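ML032222a iGluR (Mnemiopsis leidyi, PDB 4YKI) probably serves as a glycine-gated ion channel subunit of the ionotropic glutamate receptor family, whose ligand-binding domain clasps glycine. Local coordinates at residues L149-T152 with Y158-L161. Sequence-based numbering, arbitrary orientation.
Sequences LLKT and YSRL
Leu150 lies against Tyr158 and Lys151 against Ser159 where helix 145-152 meets helix 157-164 across a short connection, the CA atoms of Lys151 and Ser159 4.4 Å apart. So close a backbone approach suits serine, whose small side chain leaves the chains room to near each other. On the buried side Leu150 leads: its branch carbon CG meets CD1 of the Tyr158 ring at 4.0 Å, at a slant, while its CD2 extends to Leu161 CD1 at 4.3 Å. Tyr158 starts toward the first helix, its CB 3.4 Å from Leu150 O, but the ring then runs on past Leu150, so that the hydroxyl bonds to Gln126; a long aromatic can thus line the apolar seam and still satisfy its polar end. This helical pair belongs to the ligand-binding domain, a two-lobed clamp of the periplasmic-binding-protein type, and packs in the lobe holding strand 137-141, whose Trp138 bonds to Leu161 O; the Leu150 side chain sits about 12 Å from the bound glycine. Toward solvent the seam turns polar. Ser159 OG takes part in two water bridges: one water, 2.7 Å from this OG, donates to Leu150 O, and a second, 2.8 Å from Ser159 OG, takes a weak bond from Lys151 NZ. The lysine chain, bent at chi2 and chi3, folds its CD over Ser159 and brings NZ to a salt bridge with Asp163, one turn beyond Ser159.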
loop_
_atom_site.group_PDB
_atom_site.type_symbol
_atom_site.label_atom_id
_atom_site.label_comp_id
_atom_site.label_asym_id
_atom_site.label_seq_id
_atom_site.Cartn_x
_atom_site.Cartn_y
_atom_site.Cartn_z
ATOM N N LEU B 149 -13.986 -10.519 4.112
ATOM C CA LEU B 149 -13.871 -9.454 5.106
ATOM C C LEU B 149 -15.117 -9.305 5.937
ATOM O O LEU B 149 -15.029 -9.111 7.147
ATOM C CB LEU B 149 -13.524 -8.113 4.476
ATOM C CG LEU B 149 -12.114 -7.927 3.938
ATOM C CD1 LEU B 149 -11.883 -6.420 3.675
ATOM C CD2 LEU B 149 -11.069 -8.508 4.885
ATOM N N LEU B 150 -16.281 -9.353 5.311
ATOM C CA LEU B 150 -17.508 -9.202 6.072
ATOM C C LEU B 150 -17.723 -10.395 7.020
ATOM O O LEU B 150 -18.201 -10.210 8.136
ATOM C CB LEU B 150 -18.714 -8.990 5.151
ATOM C CG LEU B 150 -18.960 -7.508 4.795
ATOM C CD1 LEU B 150 -17.823 -6.861 4.033
ATOM C CD2 LEU B 150 -20.249 -7.397 4.006
ATOM N N LYS B 151 -17.348 -11.598 6.582
ATOM C CA LYS B 151 -17.543 -12.802 7.395
ATOM C C LYS B 151 -16.562 -12.929 8.556
ATOM O O LYS B 151 -16.826 -13.660 9.515
ATOM C CB LYS B 151 -17.466 -14.063 6.525
ATOM C CG LYS B 151 -18.700 -14.307 5.670
ATOM C CD LYS B 151 -19.849 -14.868 6.510
ATOM C CE LYS B 151 -19.701 -16.364 6.699
ATOM N NZ LYS B 151 -20.785 -16.937 7.549
ATOM N N THR B 152 -15.430 -12.239 8.459
ATOM C CA THR B 152 -14.399 -12.284 9.491
ATOM C C THR B 152 -14.392 -11.003 10.355
ATOM O O THR B 152 -13.694 -10.946 11.357
ATOM C CB THR B 152 -12.996 -12.628 8.894
ATOM O OG1 THR B 152 -12.551 -11.596 8.019
ATOM C CG2 THR B 152 -13.049 -13.942 8.101
ATOM N N TYR B 158 -21.990 -7.995 10.268
ATOM C CA TYR B 158 -21.501 -8.073 8.892
ATOM C C TYR B 158 -21.594 -9.510 8.357
ATOM O O TYR B 158 -21.834 -9.718 7.167
ATOM C CB TYR B 158 -20.079 -7.488 8.751
ATOM C CG TYR B 158 -20.076 -5.978 8.856
ATOM C CD1 TYR B 158 -20.390 -5.175 7.765
ATOM C CD2 TYR B 158 -19.816 -5.359 10.065
ATOM C CE1 TYR B 158 -20.411 -3.801 7.873
ATOM C CE2 TYR B 158 -19.833 -3.992 10.184
ATOM C CZ TYR B 158 -20.133 -3.212 9.081
ATOM O OH TYR B 158 -20.178 -1.844 9.172
ATOM N N SER B 159 -21.372 -10.509 9.204
ATOM C CA SER B 159 -21.657 -11.885 8.816
ATOM C C SER B 159 -23.137 -12.074 8.473
ATOM O O SER B 159 -23.465 -12.818 7.550
ATOM C CB SER B 159 -21.255 -12.869 9.923
ATOM O OG SER B 159 -19.869 -13.111 9.940
ATOM N N ARG B 160 -24.023 -11.437 9.233
ATOM C CA ARG B 160 -25.446 -11.484 8.906
ATOM C C ARG B 160 -25.698 -10.973 7.500
ATOM O O ARG B 160 -26.508 -11.541 6.765
ATOM C CB ARG B 160 -26.289 -10.658 9.867
ATOM C CG ARG B 160 -26.484 -11.245 11.226
ATOM C CD ARG B 160 -27.562 -10.494 12.005
ATOM N NE ARG B 160 -28.815 -10.537 11.267
ATOM C CZ ARG B 160 -29.887 -9.788 11.491
ATOM N NH1 ARG B 160 -29.922 -8.912 12.494
ATOM N NH2 ARG B 160 -30.931 -9.922 10.692
ATOM N N LEU B 161 -25.037 -9.879 7.120
ATOM C CA LEU B 161 -25.219 -9.352 5.766
ATOM C C LEU B 161 -24.892 -10.402 4.726
ATOM O O LEU B 161 -25.595 -10.540 3.732
ATOM C CB LEU B 161 -24.331 -8.133 5.501
ATOM C CG LEU B 161 -24.806 -6.807 6.068
ATOM C CD1 LEU B 161 -23.796 -5.738 5.723
ATOM C CD2 LEU B 161 -26.191 -6.396 5.553
HETATM O O HOH W 1 -18.734 -10.802 10.774
HETATM O O HOH W 2 -19.062 -15.766 9.716
#